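Local coordinates for protein alpha-fucosidase (Bifidobacterium bifidum, PDB 2EAB) that probably cleaves alpha-1,2-linked L-fucose from glycans, as the catalytic part of a larger family 95 glycoside hydrolase, at residues 848-853 and 879-884; 783-788 and 796-801; 128-133 and 406-411; 78-83 and 487-492. All blocks are in the same frame, centred on the assembly; numbering follows the deposited sequence.

From the N terminus, residues 78-83 open contact 4, which closes at 487-492. Within that long loop lies contact 3, opened by the short helix at 128-133 and closed by the loop 406-411. Both tie the N-terminal domain to the catalytic domain, and they touch each other, for instance where D407 O accepts a hydrogen bond from T81 OG1. Contacts 2 and 1 follow in series, with no nesting. Contact 2 closes a small hairpin at 783-801, and contact 1 pairs 848-853 with 879-884 in the C-terminal domain. Strand 799-801 lies beside 847-851 in one sheet, joining these two on the far side of the chain's centre.

Contact 1: 848-853 and 879-884; sequences AVKITA and ASLLVF
V849 and L882 form an antiparallel hydrogen-bonded pair, V849 N giving to L882 O (2.8 Å) and L882 N to V849 O (2.9 Å), while the strand segments 848-851 and 880-884 run at 150° to each other. Beside these bonds, A848 CA and L881 CA each approach a carbonyl of the other strand through a CA-H...O contact. Further along, a water links the two backbones: it accepts from I851 N and donates to S880 O.

On the face that carries A848, L881 and V883, A848 CB touches L881 CD1 (4.0 Å) and, more loosely, V883 CG2. L881 CD2 presses on K850 CB at 3.5 Å, tighter than usual for two carbons. K850 has CG anti to its backbone N (chi1 -171°) and stays extended to NZ; its CE passes A879 CB at 4.2 Å. Y795 touches A848, L881 and V883.

On the other face, V849 CG2 meets F884 CE2 at 4.0 Å, the two side chains running at a slant to one another. L882 and F884 reach V861 there, and Y892 meets the F884 ring. This side therefore faces strand 859-863 of a second sheet, the layered packing of a beta-sandwich, here within the C-terminal domain of a family 95 enzyme.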
loop_
_atom_site.group_PDB
_atom_site.type_symbol
_atom_site.label_atom_id
_atom_site.label_comp_id
_atom_site.label_asym_id
_atom_site.label_seq_id
_atom_site.Cartn_x
_atom_site.Cartn_y
_atom_site.Cartn_z
ATOM N N ALA A 848 6.189 -5.701 27.173
ATOM C CA ALA A 848 4.895 -5.883 27.815
ATOM C C ALA A 848 4.112 -6.777 26.870
ATOM O O ALA A 848 3.776 -6.362 25.753
ATOM C CB ALA A 848 4.201 -4.546 28.032
ATOM N N VAL A 849 3.877 -8.016 27.296
ATOM C CA VAL A 849 3.401 -9.060 26.397
ATOM C C VAL A 849 2.080 -9.661 26.869
ATOM O O VAL A 849 1.997 -10.210 27.977
ATOM C CB VAL A 849 4.461 -10.181 26.236
ATOM C CG1 VAL A 849 3.996 -11.215 25.228
ATOM C CG2 VAL A 849 5.807 -9.598 25.817
ATOM N N LYS A 850 1.055 -9.542 26.024
ATOM C CA LYS A 850 -0.206 -10.250 26.201
ATOM C C LYS A 850 -0.140 -11.510 25.359
ATOM O O LYS A 850 0.369 -11.486 24.234
ATOM C CB LYS A 850 -1.377 -9.387 25.728
ATOM C CG LYS A 850 -2.749 -9.954 26.074
ATOM C CD LYS A 850 -3.884 -9.051 25.611
ATOM C CE LYS A 850 -5.231 -9.650 25.983
ATOM N NZ LYS A 850 -6.364 -8.783 25.547
ATOM N N ILE A 851 -0.652 -12.613 25.897
ATOM C CA ILE A 851 -0.795 -13.828 25.107
ATOM C C ILE A 851 -2.280 -14.151 25.096
ATOM O O ILE A 851 -2.820 -14.713 26.054
ATOM C CB ILE A 851 0.078 -14.998 25.637
ATOM C CG1 ILE A 851 1.561 -14.606 25.598
ATOM C CG2 ILE A 851 -0.155 -16.260 24.806
ATOM C CD1 ILE A 851 2.505 -15.599 26.260
ATOM N N THR A 852 -2.951 -13.737 24.029
ATOM C CA THR A 852 -4.400 -13.868 23.966
ATOM C C THR A 852 -4.805 -15.339 23.905
ATOM O O THR A 852 -5.740 -15.765 24.587
ATOM C CB THR A 852 -4.970 -13.065 22.791
ATOM O OG1 THR A 852 -4.754 -11.674 23.038
ATOM C CG2 THR A 852 -6.458 -13.296 22.636
ATOM N N ALA A 853 -4.085 -16.108 23.099
ATOM C CA ALA A 853 -4.314 -17.538 22.992
ATOM C C ALA A 853 -3.455 -18.281 24.017
ATOM O O ALA A 853 -2.434 -18.889 23.675
ATOM C CB ALA A 853 -4.028 -18.014 21.574
ATOM N N ALA A 879 -7.416 -9.794 32.084
ATOM C CA ALA A 879 -6.357 -9.969 31.088
ATOM C C ALA A 879 -5.027 -9.596 31.726
ATOM O O ALA A 879 -4.964 -8.656 32.516
ATOM C CB ALA A 879 -6.620 -9.114 29.857
ATOM N N SER A 880 -3.975 -10.339 31.382
ATOM C CA SER A 880 -2.652 -10.123 31.967
ATOM C C SER A 880 -1.557 -9.871 30.936
ATOM O O SER A 880 -1.628 -10.365 29.802
ATOM C CB SER A 880 -2.247 -11.313 32.838
ATOM O OG SER A 880 -3.018 -11.371 34.024
ATOM N N LEU A 881 -0.553 -9.100 31.349
ATOM C CA LEU A 881 0.693 -8.954 30.604
ATOM C C LEU A 881 1.868 -9.450 31.430
ATOM O O LEU A 881 1.866 -9.350 32.664
ATOM C CB LEU A 881 0.971 -7.491 30.251
ATOM C CG LEU A 881 -0.087 -6.603 29.610
ATOM C CD1 LEU A 881 0.528 -5.243 29.358
ATOM C CD2 LEU A 881 -0.607 -7.186 28.313
ATOM N N LEU A 882 2.872 -9.971 30.731
ATOM C CA LEU A 882 4.208 -10.155 31.280
ATOM C C LEU A 882 5.021 -8.915 30.954
ATOM O O LEU A 882 5.110 -8.515 29.789
ATOM C CB LEU A 882 4.874 -11.374 30.653
ATOM C CG LEU A 882 4.370 -12.736 31.124
ATOM C CD1 LEU A 882 4.705 -13.811 30.105
ATOM C CD2 LEU A 882 4.956 -13.086 32.492
ATOM N N VAL A 883 5.603 -8.302 31.978
ATOM C CA VAL A 883 6.358 -7.068 31.816
ATOM C C VAL A 883 7.792 -7.293 32.266
ATOM O O VAL A 883 8.034 -7.709 33.404
ATOM C CB VAL A 883 5.723 -5.905 32.623
ATOM C CG1 VAL A 883 6.537 -4.624 32.466
ATOM C CG2 VAL A 883 4.281 -5.673 32.184
ATOM N N PHE A 884 8.743 -7.012 31.382
ATOM C CA PHE A 884 10.152 -7.233 31.691
ATOM C C PHE A 884 11.068 -6.296 30.932
ATOM O O PHE A 884 10.729 -5.820 29.845
ATOM C CB PHE A 884 10.558 -8.706 31.489
ATOM C CG PHE A 884 10.227 -9.275 30.126
ATOM C CD1 PHE A 884 11.216 -9.399 29.152
ATOM C CD2 PHE A 884 8.943 -9.731 29.832
ATOM C CE1 PHE A 884 10.924 -9.952 27.900
ATOM C CE2 PHE A 884 8.642 -10.274 28.583
ATOM C CZ PHE A 884 9.633 -10.389 27.620
HETATM O O HOH W 1 -2.309 -12.500 28.273
#

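Contact 2: 783-788 and 796-801; sequences SNSTFT and VNYTNI
S785 O receives two weak hydrogen bonds from across the contact, one from N797 N (2.8 Å) and a longer one from Y798 N (3.5 Å). The Y798 ring then fills the space beside the same strand: its CE2 lies 3.7 Å from S785 CB, and its CD2 is 3.6 Å from F787 CB. F787 turns the edge of its ring to the face of Y798, a T-shaped pair with centroids 5.9 Å apart and planes at 81°. On the opposite face of Y798 a water sits over the ring centre; it accepts from S785 N and donates to Y798 O.

T786 and V796 are a non-hydrogen-bonded pair of a two-stranded antiparallel beta hairpin, 786-788 with 794-796, and their side chains lie side by side, pointing the same way. N797, at positive phi (58°), follows V796 and leads toward strand 799-801 of the larger C-terminal sheet. A second water donates both to N784 O and to N797 OD1 (2.6 Å).

Farther out, D695 OD2 hydrogen-bonds both Y798 OH and S785 OG. An alanine in place of Y798 would probably leave the F787 edge facing a gap and D695 with one hydroxyl partner fewer. N784 and N797 each lie about 4 Å, side chain to side chain, from a residue of a calcium site occupied in another structure of this protein, D690 and E520 respectively. N797 ND2 hydrogen-bonds a Tris molecule, probably from the crystallisation liquor.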
loop_
_atom_site.group_PDB
_atom_site.type_symbol
_atom_site.label_atom_id
_atom_site.label_comp_id
_atom_site.label_asym_id
_atom_site.label_seq_id
_atom_site.Cartn_x
_atom_site.Cartn_y
_atom_site.Cartn_z
ATOM N N SER A 783 -0.028 -4.811 18.072
ATOM C CA SER A 783 0.857 -4.041 18.935
ATOM C C SER A 783 0.471 -2.569 19.024
ATOM O O SER A 783 1.302 -1.732 19.368
ATOM C CB SER A 783 2.323 -4.203 18.502
ATOM O OG SER A 783 2.555 -3.693 17.197
ATOM N N ASN A 784 -0.793 -2.266 18.736
ATOM C CA ASN A 784 -1.258 -0.881 18.669
ATOM C C ASN A 784 -2.011 -0.400 19.897
ATOM O O ASN A 784 -2.311 0.792 20.003
ATOM C CB ASN A 784 -2.185 -0.695 17.469
ATOM C CG ASN A 784 -3.514 -1.398 17.660
ATOM O OD1 ASN A 784 -3.560 -2.623 17.741
ATOM N ND2 ASN A 784 -4.593 -0.635 17.752
ATOM N N SER A 785 -2.354 -1.303 20.808
ATOM C CA SER A 785 -3.238 -0.914 21.899
ATOM C C SER A 785 -2.486 -0.487 23.153
ATOM O O SER A 785 -1.262 -0.598 23.224
ATOM C CB SER A 785 -4.238 -2.022 22.205
ATOM O OG SER A 785 -5.283 -1.521 23.013
ATOM N N THR A 786 -3.238 0.041 24.112
ATOM C CA THR A 786 -2.719 0.431 25.417
ATOM C C THR A 786 -3.493 -0.319 26.492
ATOM O O THR A 786 -4.726 -0.310 26.507
ATOM C CB THR A 786 -2.827 1.951 25.621
ATOM O OG1 THR A 786 -1.963 2.609 24.688
ATOM C CG2 THR A 786 -2.429 2.354 27.037
ATOM N N PHE A 787 -2.749 -0.984 27.368
ATOM C CA PHE A 787 -3.272 -1.781 28.475
ATOM C C PHE A 787 -3.231 -0.930 29.735
ATOM O O PHE A 787 -2.270 -0.188 29.960
ATOM C CB PHE A 787 -2.363 -2.999 28.637
ATOM C CG PHE A 787 -2.815 -4.013 29.661
ATOM C CD1 PHE A 787 -3.543 -5.131 29.274
ATOM C CD2 PHE A 787 -2.426 -3.898 30.994
ATOM C CE1 PHE A 787 -3.908 -6.096 30.207
ATOM C CE2 PHE A 787 -2.790 -4.858 31.932
ATOM C CZ PHE A 787 -3.530 -5.956 31.536
ATOM N N THR A 788 -4.272 -1.039 30.552
ATOM C CA THR A 788 -4.299 -0.349 31.841
ATOM C C THR A 788 -4.542 -1.371 32.934
ATOM O O THR A 788 -5.600 -1.999 32.966
ATOM C CB THR A 788 -5.397 0.732 31.896
ATOM O OG1 THR A 788 -5.223 1.635 30.802
ATOM C CG2 THR A 788 -5.325 1.516 33.204
ATOM N N VAL A 796 1.802 1.101 26.796
ATOM C CA VAL A 796 1.461 1.590 25.470
ATOM C C VAL A 796 2.116 0.713 24.414
ATOM O O VAL A 796 3.305 0.384 24.518
ATOM C CB VAL A 796 1.906 3.061 25.310
ATOM C CG1 VAL A 796 1.626 3.572 23.907
ATOM C CG2 VAL A 796 1.218 3.949 26.345
ATOM N N ASN A 797 1.346 0.358 23.385
ATOM C CA ASN A 797 1.836 -0.470 22.288
ATOM C C ASN A 797 2.368 -1.812 22.777
ATOM O O ASN A 797 3.418 -2.277 22.340
ATOM C CB ASN A 797 2.870 0.293 21.445
ATOM C CG ASN A 797 2.257 1.471 20.715
ATOM O OD1 ASN A 797 1.039 1.610 20.676
ATOM N ND2 ASN A 797 3.096 2.318 20.134
ATOM N N TYR A 798 1.629 -2.441 23.686
ATOM C CA TYR A 798 2.030 -3.745 24.191
ATOM C C TYR A 798 1.959 -4.782 23.072
ATOM O O TYR A 798 1.145 -4.669 22.139
ATOM C CB TYR A 798 1.187 -4.161 25.409
ATOM C CG TYR A 798 -0.280 -4.417 25.123
ATOM C CD1 TYR A 798 -0.721 -5.678 24.726
ATOM C CD2 TYR A 798 -1.227 -3.410 25.278
ATOM C CE1 TYR A 798 -2.066 -5.929 24.468
ATOM C CE2 TYR A 798 -2.579 -3.650 25.024
ATOM C CZ TYR A 798 -2.984 -4.910 24.613
ATOM O OH TYR A 798 -4.309 -5.182 24.351
ATOM N N THR A 799 2.839 -5.771 23.161
ATOM C CA THR A 799 2.923 -6.850 22.191
ATOM C C THR A 799 1.833 -7.865 22.491
ATOM O O THR A 799 1.824 -8.458 23.571
ATOM C CB THR A 799 4.299 -7.532 22.278
ATOM O OG1 THR A 799 5.331 -6.549 22.159
ATOM C CG2 THR A 799 4.470 -8.592 21.200
ATOM N N ASN A 800 0.923 -8.069 21.539
ATOM C CA ASN A 800 -0.221 -8.951 21.730
ATOM C C ASN A 800 -0.113 -10.162 20.817
ATOM O O ASN A 800 -0.301 -10.060 19.599
ATOM C CB ASN A 800 -1.524 -8.180 21.495
ATOM C CG ASN A 800 -2.758 -8.974 21.866
ATOM O OD1 ASN A 800 -2.679 -10.169 22.167
ATOM N ND2 ASN A 800 -3.911 -8.312 21.838
ATOM N N ILE A 801 0.212 -11.301 21.424
ATOM C CA ILE A 801 0.437 -12.556 20.725
ATOM C C ILE A 801 -0.881 -13.281 20.450
ATOM O O ILE A 801 -1.672 -13.532 21.364
ATOM C CB ILE A 801 1.371 -13.475 21.561
ATOM C CG1 ILE A 801 2.704 -12.779 21.881
ATOM C CG2 ILE A 801 1.571 -14.834 20.894
ATOM C CD1 ILE A 801 3.545 -12.387 20.670
HETATM O O HOH W 2 -0.375 2.373 18.629
HETATM O O HOH W 3 -1.462 -4.007 21.262
#

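Contact 3: 128-133 and 406-411; sequences ENAAEQ and GDNAHG
A130, A131 and Q133 set the single turn of helix 130-133 in the N-terminal domain against N408 and A409, in a loop of the catalytic domain. N129 is the N-cap of this helix: its OD1 accepts from A131 N at 2.9 Å, with a weak second bond from E132 N.

A130 O accepts a hydrogen bond from A409 N at 3.0 Å. The bond is nearly straight at the hydrogen (173°), although the donor stands above the carbonyl plane, 39° out of it. A130 CB adds contacts with N408 CB (3.9 Å) and, more loosely, with A409 CB. A131 meets the amide oxygen of N408, OD1 coming within 3.3 Å of A131 CA and 3.5 Å of A131 CB.

Q133 follows, with CG anti to its backbone N (chi1 -175°), which sets CG beside the A409 methyl; the chain is extended beyond. Its NE2 goes on to hydrogen-bond E486 OE1, so the amide is held at its far end by a second part of the catalytic domain. An alanine here would probably leave E486 OE1 without this donor and open a gap beside A409. The methyl of A409 makes several contacts along Q133, with CB at 3.7 Å and with both CD and OE1 at 3.5 Å.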
loop_
_atom_site.group_PDB
_atom_site.type_symbol
_atom_site.label_atom_id
_atom_site.label_comp_id
_atom_site.label_asym_id
_atom_site.label_seq_id
_atom_site.Cartn_x
_atom_site.Cartn_y
_atom_site.Cartn_z
ATOM N N GLU A 128 -9.798 20.207 -12.882
ATOM C CA GLU A 128 -10.713 20.002 -14.008
ATOM C C GLU A 128 -10.066 19.482 -15.282
ATOM O O GLU A 128 -10.754 18.896 -16.118
ATOM C CB GLU A 128 -11.496 21.277 -14.322
ATOM C CG GLU A 128 -12.215 21.899 -13.128
ATOM C CD GLU A 128 -11.335 22.830 -12.299
ATOM O OE1 GLU A 128 -10.155 23.042 -12.656
ATOM O OE2 GLU A 128 -11.836 23.364 -11.285
ATOM N N ASN A 129 -8.762 19.698 -15.434
ATOM C CA ASN A 129 -8.068 19.377 -16.679
ATOM C C ASN A 129 -7.411 18.004 -16.603
ATOM O O ASN A 129 -6.386 17.836 -15.934
ATOM C CB ASN A 129 -7.038 20.464 -17.012
ATOM C CG ASN A 129 -6.410 20.282 -18.399
ATOM O OD1 ASN A 129 -6.429 19.191 -18.964
ATOM N ND2 ASN A 129 -5.840 21.355 -18.944
ATOM N N ALA A 130 -8.010 17.025 -17.278
ATOM C CA ALA A 130 -7.533 15.643 -17.223
ATOM C C ALA A 130 -6.132 15.455 -17.811
ATOM O O ALA A 130 -5.436 14.509 -17.438
ATOM C CB ALA A 130 -8.525 14.708 -17.895
ATOM N N ALA A 131 -5.735 16.338 -18.729
ATOM C CA ALA A 131 -4.384 16.321 -19.294
ATOM C C ALA A 131 -3.346 16.803 -18.287
ATOM O O ALA A 131 -2.199 16.361 -18.318
ATOM C CB ALA A 131 -4.324 17.160 -20.558
ATOM N N GLU A 132 -3.743 17.730 -17.419
ATOM C CA GLU A 132 -2.872 18.180 -16.327
ATOM C C GLU A 132 -2.763 17.127 -15.236
ATOM O O GLU A 132 -1.695 16.924 -14.659
ATOM C CB GLU A 132 -3.395 19.466 -15.701
ATOM C CG GLU A 132 -3.186 20.727 -16.514
ATOM C CD GLU A 132 -3.547 21.971 -15.731
ATOM O OE1 GLU A 132 -4.272 21.859 -14.718
ATOM O OE2 GLU A 132 -3.094 23.066 -16.123
ATOM N N GLN A 133 -3.877 16.473 -14.930
ATOM C CA GLN A 133 -3.857 15.435 -13.915
ATOM C C GLN A 133 -2.950 14.297 -14.368
ATOM O O GLN A 133 -2.065 13.866 -13.630
ATOM C CB GLN A 133 -5.262 14.915 -13.655
ATOM C CG GLN A 133 -5.301 13.911 -12.514
ATOM C CD GLN A 133 -6.701 13.584 -12.040
ATOM O OE1 GLN A 133 -7.695 14.167 -12.496
ATOM N NE2 GLN A 133 -6.786 12.650 -11.099
ATOM N N GLY A 406 -2.905 5.687 -21.689
ATOM C CA GLY A 406 -3.487 6.779 -22.461
ATOM C C GLY A 406 -2.993 8.070 -21.841
ATOM O O GLY A 406 -2.372 8.046 -20.773
ATOM N N ASP A 407 -3.264 9.200 -22.486
ATOM C CA ASP A 407 -2.689 10.469 -22.032
ATOM C C ASP A 407 -3.337 11.038 -20.777
ATOM O O ASP A 407 -2.648 11.592 -19.920
ATOM C CB ASP A 407 -2.784 11.533 -23.131
ATOM C CG ASP A 407 -1.673 11.442 -24.157
ATOM O OD1 ASP A 407 -0.889 10.463 -24.155
ATOM O OD2 ASP A 407 -1.614 12.366 -24.999
ATOM N N ASN A 408 -4.657 10.936 -20.679
ATOM C CA ASN A 408 -5.403 11.720 -19.701
ATOM C C ASN A 408 -5.941 10.901 -18.536
ATOM O O ASN A 408 -6.177 9.693 -18.666
ATOM C CB ASN A 408 -6.567 12.449 -20.383
ATOM C CG ASN A 408 -6.113 13.552 -21.336
ATOM O OD1 ASN A 408 -4.935 13.878 -21.431
ATOM N ND2 ASN A 408 -7.074 14.166 -22.015
ATOM N N ALA A 409 -6.154 11.579 -17.409
ATOM C CA ALA A 409 -6.801 10.978 -16.253
ATOM C C ALA A 409 -8.186 10.456 -16.607
ATOM O O ALA A 409 -8.840 10.961 -17.535
ATOM C CB ALA A 409 -6.903 11.987 -15.136
ATOM N N HIS A 410 -8.627 9.449 -15.853
ATOM C CA HIS A 410 -9.952 8.853 -16.015
ATOM C C HIS A 410 -10.166 8.441 -17.480
ATOM O O HIS A 410 -11.258 8.611 -18.040
ATOM C CB HIS A 410 -11.051 9.820 -15.523
ATOM C CG HIS A 410 -10.750 10.488 -14.206
ATOM N ND1 HIS A 410 -10.854 9.840 -12.995
ATOM C CD2 HIS A 410 -10.367 11.755 -13.918
ATOM C CE1 HIS A 410 -10.538 10.673 -12.019
ATOM N NE2 HIS A 410 -10.240 11.843 -12.553
ATOM N N GLY A 411 -9.108 7.897 -18.079
ATOM C CA GLY A 411 -9.086 7.523 -19.491
ATOM C C GLY A 411 -9.016 6.020 -19.686
ATOM O O GLY A 411 -9.952 5.302 -19.331
#

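Contact 4: 78-83 and 487-492; sequences TLWTGG and NTAYGW
Y490 reaches across from the catalytic domain to the backbone of W80-G83 in the N-terminal domain. Its CB starts 3.6 Å from G83 CA, and CG is equally near that same atom. A side chain at G83 would run into CG, so glycine there makes room for the ring, and its positive phi also favours glycine. CD2 and CE2 pass below G82 O, which stands over one face of the ring, 3.3 Å from CE2. A489 CB lies over the centre of the opposite face. T81 O lies at the ring edge, near its plane, 3.3 Å from Y490 CE2, which also touches W80 CB. At the tip, Y490 OH donates to W80 O at 2.8 Å. N238 ND2 grips the same carbonyl.

The methyl of A489 is thus shared by two aromatic rings. It makes a CH-pi contact with the five-membered ring of W80, 3.7 Å from the centroid and 15° off the normal. The indole continues over T488, whose CB meets W80 CZ3 at 3.5 Å. T488 OG1 accepts from Y490 N (3.0 Å), closing an ST turn. A calcium ion lies about 7 Å from the T78 side chain.

All of this is buried between two loops, one following strand 69-76 and the other following strand 486-487. Helix 130-133 flanks it, with Q133 against T488 and W492, while L79 and T81 rest on L235 of strand 228-235.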
loop_
_atom_site.group_PDB
_atom_site.type_symbol
_atom_site.label_atom_id
_atom_site.label_comp_id
_atom_site.label_asym_id
_atom_site.label_seq_id
_atom_site.Cartn_x
_atom_site.Cartn_y
_atom_site.Cartn_z
ATOM N N THR A 78 8.121 5.820 -13.211
ATOM C CA THR A 78 7.983 7.264 -13.405
ATOM C C THR A 78 7.348 7.674 -14.729
ATOM O O THR A 78 7.294 8.868 -15.031
ATOM C CB THR A 78 9.330 8.024 -13.237
ATOM O OG1 THR A 78 10.218 7.704 -14.317
ATOM C CG2 THR A 78 9.997 7.686 -11.907
ATOM N N LEU A 79 6.856 6.709 -15.510
ATOM C CA LEU A 79 6.250 7.039 -16.802
ATOM C C LEU A 79 4.827 7.531 -16.577
ATOM O O LEU A 79 3.853 6.780 -16.662
ATOM C CB LEU A 79 6.309 5.864 -17.783
ATOM C CG LEU A 79 6.092 6.287 -19.244
ATOM C CD1 LEU A 79 7.304 7.043 -19.792
ATOM C CD2 LEU A 79 5.785 5.092 -20.113
ATOM N N TRP A 80 4.747 8.825 -16.279
ATOM C CA TRP A 80 3.535 9.501 -15.855
ATOM C C TRP A 80 3.267 10.701 -16.757
ATOM O O TRP A 80 4.134 11.558 -16.923
ATOM C CB TRP A 80 3.739 10.010 -14.423
ATOM C CG TRP A 80 3.200 9.136 -13.334
ATOM C CD1 TRP A 80 3.830 8.113 -12.677
ATOM C CD2 TRP A 80 1.908 9.256 -12.748
ATOM N NE1 TRP A 80 2.985 7.586 -11.717
ATOM C CE2 TRP A 80 1.799 8.273 -11.744
ATOM C CE3 TRP A 80 0.827 10.117 -12.975
ATOM C CZ2 TRP A 80 0.640 8.117 -10.976
ATOM C CZ3 TRP A 80 -0.318 9.966 -12.219
ATOM C CH2 TRP A 80 -0.404 8.971 -11.232
ATOM N N THR A 81 2.072 10.760 -17.338
ATOM C CA THR A 81 1.616 11.985 -17.988
ATOM C C THR A 81 1.107 12.966 -16.924
ATOM O O THR A 81 1.015 12.621 -15.747
ATOM C CB THR A 81 0.505 11.716 -19.019
ATOM O OG1 THR A 81 -0.578 11.045 -18.372
ATOM C CG2 THR A 81 1.015 10.873 -20.187
ATOM N N GLY A 82 0.782 14.184 -17.348
ATOM C CA GLY A 82 0.344 15.248 -16.453
ATOM C C GLY A 82 1.488 16.122 -15.973
ATOM O O GLY A 82 2.639 15.962 -16.388
ATOM N N GLY A 83 1.165 17.066 -15.095
ATOM C CA GLY A 83 2.188 17.869 -14.439
ATOM C C GLY A 83 2.686 19.031 -15.277
ATOM O O GLY A 83 2.103 19.370 -16.310
ATOM N N ASN A 487 -4.156 11.653 -6.255
ATOM C CA ASN A 487 -2.820 12.218 -6.290
ATOM C C ASN A 487 -2.010 11.603 -7.419
ATOM O O ASN A 487 -2.406 10.588 -8.006
ATOM C CB ASN A 487 -2.154 12.048 -4.924
ATOM C CG ASN A 487 -2.621 13.090 -3.934
ATOM O OD1 ASN A 487 -2.059 14.183 -3.869
ATOM N ND2 ASN A 487 -3.672 12.779 -3.184
ATOM N N THR A 488 -0.894 12.245 -7.753
ATOM C CA THR A 488 -0.120 11.851 -8.926
ATOM C C THR A 488 1.375 11.954 -8.627
ATOM O O THR A 488 1.779 12.178 -7.485
ATOM C CB THR A 488 -0.437 12.746 -10.144
ATOM O OG1 THR A 488 0.104 14.048 -9.909
ATOM C CG2 THR A 488 -1.935 12.826 -10.421
ATOM N N ALA A 489 2.192 11.822 -9.666
ATOM C CA ALA A 489 3.631 12.036 -9.563
ATOM C C ALA A 489 4.015 13.522 -9.490
ATOM O O ALA A 489 5.187 13.842 -9.275
ATOM C CB ALA A 489 4.340 11.365 -10.733
ATOM N N TYR A 490 3.046 14.423 -9.670
ATOM C CA TYR A 490 3.339 15.835 -9.937
ATOM C C TYR A 490 2.644 16.836 -9.013
ATOM O O TYR A 490 2.313 17.958 -9.428
ATOM C CB TYR A 490 3.010 16.169 -11.394
ATOM C CG TYR A 490 3.737 15.328 -12.412
ATOM C CD1 TYR A 490 5.117 15.424 -12.558
ATOM C CD2 TYR A 490 3.045 14.454 -13.249
ATOM C CE1 TYR A 490 5.790 14.669 -13.498
ATOM C CE2 TYR A 490 3.713 13.681 -14.191
ATOM C CZ TYR A 490 5.089 13.801 -14.314
ATOM O OH TYR A 490 5.780 13.053 -15.243
ATOM N N GLY A 491 2.434 16.465 -7.755
ATOM C CA GLY A 491 1.870 17.420 -6.805
ATOM C C GLY A 491 0.460 17.883 -7.145
ATOM O O GLY A 491 0.131 19.062 -6.980
ATOM N N TRP A 492 -0.365 16.940 -7.609
ATOM C CA TRP A 492 -1.791 17.155 -7.868
ATOM C C TRP A 492 -2.535 17.064 -6.532
ATOM O O TRP A 492 -3.225 16.078 -6.230
ATOM C CB TRP A 492 -2.278 16.091 -8.842
ATOM C CG TRP A 492 -3.659 16.253 -9.400
ATOM C CD1 TRP A 492 -4.771 15.539 -9.056
ATOM C CD2 TRP A 492 -4.061 17.138 -10.451
ATOM N NE1 TRP A 492 -5.850 15.940 -9.815
ATOM C CE2 TRP A 492 -5.436 16.914 -10.683
ATOM C CE3 TRP A 492 -3.393 18.106 -11.212
ATOM C CZ2 TRP A 492 -6.151 17.615 -11.650
ATOM C CZ3 TRP A 492 -4.106 18.798 -12.178
ATOM C CH2 TRP A 492 -5.472 18.554 -12.382
#